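PDB 3KK7: putative cell invasion protein with MAC/Perforin domain from Bacteroides thetaiotaomicron VPI-5482, which is of unknown function, but as a MACPF-family protein may act in membrane attack or cell invasion by a human gut symbiont. Local coordinates for residues E210-R221 and M335-I346. Residues are numbered along the deposited sequence; the frame is centred on the assembly and turned at random.
Sequences EFVLTGYYTGGR and MIDLQDGGLYPI
Selenomethionine Met335 lays its SE over one face of the Tyr216 ring in a Met-aromatic contact, 4.0 Å from the centroid. Its CG is anti to the backbone N (chi1 176°), which carries SE across the ring. The same SE meets Leu213 tip to tip, 3.7 Å from Leu213 CD2. Leu338 crosses Leu213 at about a right angle.

Tyr217 points to the opposite side of the sheet from Tyr216, and Gln339 crosses its ring, CG 4.0 Å from the centroid in a CH-pi contact. Gln339 NE2 donates a nearly straight bond (171°) to Tyr216 O, 3.2 Å away, and Asn172 binds OE1. The amide is held at both ends.

Arg221 NH1 donates a hydrogen bond to Ile336 O at 2.8 Å, and another to Ile69 O. Asp337 OD2 lies over a guanidinium face, 3.9 Å from Arg221 NH1, a long, charge-only salt bridge; Lys104 also pairs with OD2.

The backbones form two antiparallel ladders in the MACPF sheet. The register shifts by two between them, beside a type II turn from Gln339 to Gly342. Gly342 O accepts from Thr214 N and Gly215 N. The buried contact therefore combines an apolar cluster with polar groups that have partners.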
ATOM      1  N   GLU A 210       3.891   1.500   0.501  1.00 23.53           N
ATOM      2  CA  GLU A 210       2.450   1.403   0.364  1.00 23.48           C
ATOM      3  C   GLU A 210       1.883   1.908  -0.950  1.00 23.55           C
ATOM      4  O   GLU A 210       0.742   1.605  -1.279  1.00 23.74           O
ATOM      5  CB  GLU A 210       1.775   2.143   1.526  1.00 23.57           C
ATOM      6  CG  GLU A 210       2.336   1.792   2.951  1.00 22.91           C
ATOM      7  CD  GLU A 210       3.398   2.778   3.398  1.00 22.53           C
ATOM      8  OE1 GLU A 210       4.140   3.232   2.520  1.00 27.11           O
ATOM      9  OE2 GLU A 210       3.486   3.144   4.589  1.00 23.45           O
ATOM     10  N   PHE A 211       2.667   2.652  -1.720  1.00 23.78           N
ATOM     11  CA  PHE A 211       2.131   3.327  -2.893  1.00 23.96           C
ATOM     12  C   PHE A 211       3.024   3.235  -4.112  1.00 23.88           C
ATOM     13  O   PHE A 211       4.220   2.923  -4.010  1.00 23.17           O
ATOM     14  CB  PHE A 211       1.878   4.784  -2.562  1.00 24.61           C
ATOM     15  CG  PHE A 211       0.832   4.980  -1.506  1.00 24.56           C
ATOM     16  CD1 PHE A 211      -0.506   4.905  -1.830  1.00 24.20           C
ATOM     17  CD2 PHE A 211       1.191   5.250  -0.192  1.00 24.20           C
ATOM     18  CE1 PHE A 211      -1.474   5.067  -0.860  1.00 25.18           C
ATOM     19  CE2 PHE A 211       0.224   5.424   0.780  1.00 24.16           C
ATOM     20  CZ  PHE A 211      -1.104   5.328   0.446  1.00 24.56           C
ATOM     21  N   VAL A 212       2.420   3.491  -5.277  1.00 23.45           N
ATOM     22  CA  VAL A 212       3.172   3.513  -6.541  1.00 22.57           C
ATOM     23  C   VAL A 212       3.240   4.933  -7.087  1.00 22.49           C
ATOM     24  O   VAL A 212       2.231   5.637  -7.159  1.00 22.06           O
ATOM     25  CB  VAL A 212       2.572   2.566  -7.574  1.00 22.12           C
ATOM     26  CG1 VAL A 212       3.457   2.495  -8.781  1.00 21.88           C
ATOM     27  CG2 VAL A 212       2.401   1.208  -6.979  1.00 20.88           C
ATOM     28  N   LEU A 213       4.445   5.353  -7.459  1.00 22.22           N
ATOM     29  CA  LEU A 213       4.655   6.695  -8.027  1.00 22.22           C
ATOM     30  C   LEU A 213       4.079   6.814  -9.464  1.00 21.84           C
ATOM     31  O   LEU A 213       4.578   6.181 -10.369  1.00 21.37           O
ATOM     32  CB  LEU A 213       6.167   7.037  -8.036  1.00 21.87           C
ATOM     33  CG  LEU A 213       6.767   7.325  -6.650  1.00 21.59           C
ATOM     34  CD1 LEU A 213       8.278   7.034  -6.595  1.00 21.99           C
ATOM     35  CD2 LEU A 213       6.478   8.770  -6.171  1.00 19.10           C
ATOM     36  N   THR A 214       3.055   7.647  -9.638  1.00 21.88           N
ATOM     37  CA  THR A 214       2.453   7.955 -10.929  1.00 21.94           C
ATOM     38  C   THR A 214       2.623   9.416 -11.358  1.00 22.58           C
ATOM     39  O   THR A 214       2.485   9.726 -12.564  1.00 22.23           O
ATOM     40  CB  THR A 214       0.928   7.688 -10.925  1.00 21.70           C
ATOM     41  OG1 THR A 214       0.295   8.549  -9.967  1.00 25.55           O
ATOM     42  CG2 THR A 214       0.600   6.237 -10.602  1.00 19.57           C
ATOM     43  N   GLY A 215       2.886  10.315 -10.397  1.00 22.63           N
ATOM     44  CA  GLY A 215       3.022  11.760 -10.692  1.00 22.76           C
ATOM     45  C   GLY A 215       3.945  12.526  -9.746  1.00 23.05           C
ATOM     46  O   GLY A 215       3.639  12.732  -8.581  1.00 23.09           O
ATOM     47  N   TYR A 216       5.091  12.972 -10.238  1.00 23.52           N
ATOM     48  CA  TYR A 216       6.012  13.712  -9.389  1.00 23.38           C
ATOM     49  C   TYR A 216       6.685  14.841 -10.115  1.00 23.43           C
ATOM     50  O   TYR A 216       6.515  14.986 -11.322  1.00 22.99           O
ATOM     51  CB  TYR A 216       7.060  12.781  -8.788  1.00 23.41           C
ATOM     52  CG  TYR A 216       8.000  12.042  -9.736  1.00 23.71           C
ATOM     53  CD1 TYR A 216       9.227  12.583 -10.109  1.00 22.09           C
ATOM     54  CD2 TYR A 216       7.687  10.746 -10.181  1.00 23.85           C
ATOM     55  CE1 TYR A 216      10.112  11.869 -10.917  1.00 22.05           C
ATOM     56  CE2 TYR A 216       8.546  10.030 -11.002  1.00 23.55           C
ATOM     57  CZ  TYR A 216       9.765  10.583 -11.371  1.00 23.51           C
ATOM     58  OH  TYR A 216      10.607   9.830 -12.194  1.00 18.76           O
ATOM     59  N   TYR A 217       7.439  15.642  -9.357  1.00 23.71           N
ATOM     60  CA  TYR A 217       8.238  16.729  -9.912  1.00 23.57           C
ATOM     61  C   TYR A 217       9.707  16.408  -9.794  1.00 23.34           C
ATOM     62  O   TYR A 217      10.113  15.666  -8.901  1.00 23.43           O
ATOM     63  CB  TYR A 217       7.955  18.015  -9.169  1.00 23.88           C
ATOM     64  CG  TYR A 217       6.542  18.500  -9.329  1.00 24.47           C
ATOM     65  CD1 TYR A 217       6.163  19.214 -10.453  1.00 25.61           C
ATOM     66  CD2 TYR A 217       5.581  18.244  -8.354  1.00 24.75           C
ATOM     67  CE1 TYR A 217       4.875  19.676 -10.589  1.00 25.66           C
ATOM     68  CE2 TYR A 217       4.299  18.697  -8.484  1.00 25.16           C
ATOM     69  CZ  TYR A 217       3.954  19.407  -9.607  1.00 24.25           C
ATOM     70  OH  TYR A 217       2.687  19.847  -9.754  1.00 25.90           O
ATOM     71  N   THR A 218      10.503  16.949 -10.722  1.00 23.30           N
ATOM     72  CA  THR A 218      11.952  16.815 -10.659  1.00 22.64           C
ATOM     73  C   THR A 218      12.622  18.151 -10.525  1.00 22.63           C
ATOM     74  O   THR A 218      12.094  19.172 -10.980  1.00 23.04           O
ATOM     75  CB  THR A 218      12.549  16.160 -11.899  1.00 22.40           C
ATOM     76  OG1 THR A 218      12.209  16.933 -13.055  1.00 21.77           O
ATOM     77  CG2 THR A 218      12.067  14.725 -12.019  1.00 21.15           C
ATOM     78  N   GLY A 219      13.801  18.121  -9.915  1.00 22.07           N
ATOM     79  CA  GLY A 219      14.620  19.296  -9.770  1.00 22.15           C
ATOM     80  C   GLY A 219      15.594  19.149  -8.625  1.00 22.30           C
ATOM     81  O   GLY A 219      16.228  18.103  -8.485  1.00 21.44           O
ATOM     82  N   GLY A 220      15.720  20.223  -7.839  1.00 22.53           N
ATOM     83  CA  GLY A 220      16.468  20.227  -6.578  1.00 23.02           C
ATOM     84  C   GLY A 220      15.581  20.762  -5.452  1.00 22.94           C
ATOM     85  O   GLY A 220      14.671  21.498  -5.707  1.00 23.04           O
ATOM     86  N   ARG A 221      15.834  20.384  -4.212  1.00 23.25           N
ATOM     87  CA  ARG A 221      15.029  20.872  -3.088  1.00 23.80           C
ATOM     88  C   ARG A 221      15.855  20.957  -1.830  1.00 24.25           C
ATOM     89  O   ARG A 221      16.650  20.061  -1.578  1.00 24.82           O
ATOM     90  CB  ARG A 221      13.877  19.912  -2.815  1.00 24.03           C
ATOM     91  CG  ARG A 221      13.064  20.159  -1.538  1.00 24.47           C
ATOM     92  CD  ARG A 221      11.910  19.167  -1.481  1.00 26.06           C
ATOM     93  NE  ARG A 221      10.980  19.415  -0.389  1.00 27.81           N
ATOM     94  CZ  ARG A 221       9.911  18.665  -0.128  1.00 28.12           C
ATOM     95  NH1 ARG A 221       9.629  17.609  -0.877  1.00 29.83           N
ATOM     96  NH2 ARG A 221       9.130  18.955   0.896  1.00 27.17           N
HETATM   97  N   MSE A 335      14.013  13.302  -8.076  1.00 25.45           N
HETATM   98  CA  MSE A 335      12.626  13.483  -7.650  1.00 25.97           C
HETATM   99  C   MSE A 335      12.594  14.346  -6.379  1.00 25.90           C
HETATM  100  O   MSE A 335      13.239  14.003  -5.404  1.00 25.66           O
HETATM  101  CB  MSE A 335      11.972  12.137  -7.369  1.00 26.29           C
HETATM  102  CG  MSE A 335      10.545  12.237  -6.816  1.00 26.31           C
HETATM  103 SE   MSE A 335       9.780  10.467  -6.690  0.75 25.44          SE
HETATM  104  CE  MSE A 335       9.647  10.238  -4.767  1.00 26.68           C
ATOM    105  N   ILE A 336      11.824  15.440  -6.391  1.00 25.82           N
ATOM    106  CA  ILE A 336      11.798  16.376  -5.276  1.00 25.33           C
ATOM    107  C   ILE A 336      10.441  16.648  -4.593  1.00 25.65           C
ATOM    108  O   ILE A 336      10.415  17.236  -3.507  1.00 25.00           O
ATOM    109  CB  ILE A 336      12.412  17.703  -5.691  1.00 25.27           C
ATOM    110  CG1 ILE A 336      11.617  18.340  -6.824  1.00 25.74           C
ATOM    111  CG2 ILE A 336      13.847  17.494  -6.079  1.00 24.09           C
ATOM    112  CD1 ILE A 336      11.936  19.814  -7.044  1.00 24.14           C
ATOM    113  N   ASP A 337       9.326  16.244  -5.201  1.00 25.87           N
ATOM    114  CA  ASP A 337       7.990  16.472  -4.605  1.00 25.95           C
ATOM    115  C   ASP A 337       6.986  15.699  -5.426  1.00 25.96           C
ATOM    116  O   ASP A 337       7.323  15.187  -6.494  1.00 25.95           O
ATOM    117  CB  ASP A 337       7.607  17.964  -4.595  1.00 26.07           C
ATOM    118  CG  ASP A 337       6.798  18.381  -3.345  1.00 27.54           C
ATOM    119  OD1 ASP A 337       6.020  17.531  -2.844  1.00 28.09           O
ATOM    120  OD2 ASP A 337       6.928  19.560  -2.881  1.00 26.28           O
ATOM    121  N   LEU A 338       5.757  15.626  -4.938  1.00 25.72           N
ATOM    122  CA  LEU A 338       4.714  14.835  -5.574  1.00 25.42           C
ATOM    123  C   LEU A 338       3.614  15.742  -6.147  1.00 25.30           C
ATOM    124  O   LEU A 338       3.318  16.792  -5.603  1.00 24.46           O
ATOM    125  CB  LEU A 338       4.101  13.863  -4.566  1.00 25.29           C
ATOM    126  CG  LEU A 338       5.037  12.801  -3.981  1.00 26.44           C
ATOM    127  CD1 LEU A 338       4.393  12.100  -2.793  1.00 26.67           C
ATOM    128  CD2 LEU A 338       5.452  11.765  -5.034  1.00 26.93           C
ATOM    129  N   GLN A 339       3.039  15.316  -7.268  1.00 24.95           N
ATOM    130  CA  GLN A 339       1.879  15.951  -7.850  1.00 24.54           C
ATOM    131  C   GLN A 339       0.670  15.533  -7.062  1.00 24.24           C
ATOM    132  O   GLN A 339       0.656  14.459  -6.468  1.00 23.92           O
ATOM    133  CB  GLN A 339       1.671  15.470  -9.286  1.00 24.38           C
ATOM    134  CG  GLN A 339       2.719  15.921 -10.243  1.00 22.93           C
ATOM    135  CD  GLN A 339       2.441  15.449 -11.661  1.00 22.05           C
ATOM    136  OE1 GLN A 339       1.276  15.417 -12.109  1.00 18.46           O
ATOM    137  NE2 GLN A 339       3.517  15.124 -12.399  1.00 18.67           N
ATOM    138  N   ASP A 340      -0.359  16.364  -7.077  1.00 24.13           N
ATOM    139  CA  ASP A 340      -1.607  15.971  -6.453  1.00 24.04           C
ATOM    140  C   ASP A 340      -2.045  14.675  -7.127  1.00 23.88           C
ATOM    141  O   ASP A 340      -2.008  14.546  -8.352  1.00 23.76           O
ATOM    142  CB  ASP A 340      -2.687  17.040  -6.608  1.00 23.86           C
ATOM    143  CG  ASP A 340      -2.387  18.322  -5.826  1.00 24.48           C
ATOM    144  OD1 ASP A 340      -1.384  18.410  -5.096  1.00 24.78           O
ATOM    145  OD2 ASP A 340      -3.180  19.269  -5.968  1.00 26.03           O
ATOM    146  N   GLY A 341      -2.434  13.698  -6.325  1.00 23.50           N
ATOM    147  CA  GLY A 341      -2.804  12.405  -6.867  1.00 23.50           C
ATOM    148  C   GLY A 341      -1.673  11.654  -7.560  1.00 23.16           C
ATOM    149  O   GLY A 341      -1.945  10.800  -8.393  1.00 23.31           O
ATOM    150  N   GLY A 342      -0.417  11.969  -7.210  1.00 22.94           N
ATOM    151  CA  GLY A 342       0.763  11.304  -7.777  1.00 22.79           C
ATOM    152  C   GLY A 342       1.127   9.965  -7.146  1.00 23.08           C
ATOM    153  O   GLY A 342       2.115   9.353  -7.533  1.00 22.90           O
ATOM    154  N   LEU A 343       0.358   9.538  -6.136  1.00 23.39           N
ATOM    155  CA  LEU A 343       0.552   8.245  -5.461  1.00 23.44           C
ATOM    156  C   LEU A 343      -0.718   7.406  -5.583  1.00 22.76           C
ATOM    157  O   LEU A 343      -1.783   7.834  -5.186  1.00 23.27           O
ATOM    158  CB  LEU A 343       0.906   8.409  -3.973  1.00 23.34           C
ATOM    159  CG  LEU A 343       2.234   9.043  -3.573  1.00 23.41           C
ATOM    160  CD1 LEU A 343       2.283   9.205  -2.050  1.00 21.11           C
ATOM    161  CD2 LEU A 343       3.399   8.220  -4.078  1.00 23.14           C
ATOM    162  N   TYR A 344      -0.577   6.200  -6.110  1.00 22.54           N
ATOM    163  CA  TYR A 344      -1.684   5.279  -6.307  1.00 22.39           C
ATOM    164  C   TYR A 344      -1.511   4.085  -5.408  1.00 22.23           C
ATOM    165  O   TYR A 344      -0.400   3.629  -5.198  1.00 22.79           O
ATOM    166  CB  TYR A 344      -1.721   4.817  -7.773  1.00 22.85           C
ATOM    167  CG  TYR A 344      -2.640   5.664  -8.618  1.00 22.92           C
ATOM    168  CD1 TYR A 344      -2.434   7.034  -8.726  1.00 22.78           C
ATOM    169  CD2 TYR A 344      -3.740   5.101  -9.280  1.00 23.56           C
ATOM    170  CE1 TYR A 344      -3.282   7.818  -9.465  1.00 24.12           C
ATOM    171  CE2 TYR A 344      -4.605   5.894 -10.036  1.00 23.37           C
ATOM    172  CZ  TYR A 344      -4.364   7.242 -10.113  1.00 23.04           C
ATOM    173  OH  TYR A 344      -5.170   8.043 -10.844  1.00 26.40           O
ATOM    174  N   PRO A 345      -2.602   3.561  -4.872  1.00 22.15           N
ATOM    175  CA  PRO A 345      -2.457   2.390  -4.065  1.00 22.51           C
ATOM    176  C   PRO A 345      -1.910   1.224  -4.858  1.00 22.52           C
ATOM    177  O   PRO A 345      -2.227   1.080  -6.026  1.00 22.43           O
ATOM    178  CB  PRO A 345      -3.904   2.066  -3.680  1.00 23.04           C
ATOM    179  CG  PRO A 345      -4.711   2.572  -4.792  1.00 22.64           C
ATOM    180  CD  PRO A 345      -4.019   3.853  -5.142  1.00 22.82           C
ATOM    181  N   ILE A 346      -1.129   0.375  -4.208  1.00 23.15           N
ATOM    182  CA  ILE A 346      -0.632  -0.866  -4.834  1.00 23.43           C
ATOM    183  C   ILE A 346      -1.795  -1.682  -5.367  1.00 23.43           C
ATOM    184  O   ILE A 346      -1.668  -2.359  -6.381  1.00 23.70           O
ATOM    185  CB  ILE A 346       0.213  -1.699  -3.828  1.00 23.64           C
ATOM    186  CG1 ILE A 346       1.497  -0.944  -3.502  1.00 24.24           C
ATOM    187  CG2 ILE A 346       0.607  -3.049  -4.371  1.00 21.84           C
ATOM    188  CD1 ILE A 346       2.263  -1.540  -2.362  1.00 25.31           C
TER
HETATM  189  O   HOH W   1      -0.816  10.773 -11.107  1.00 26.10           O
HETATM  190  O   HOH W   2       0.150  19.028  -8.656  1.00 34.92           O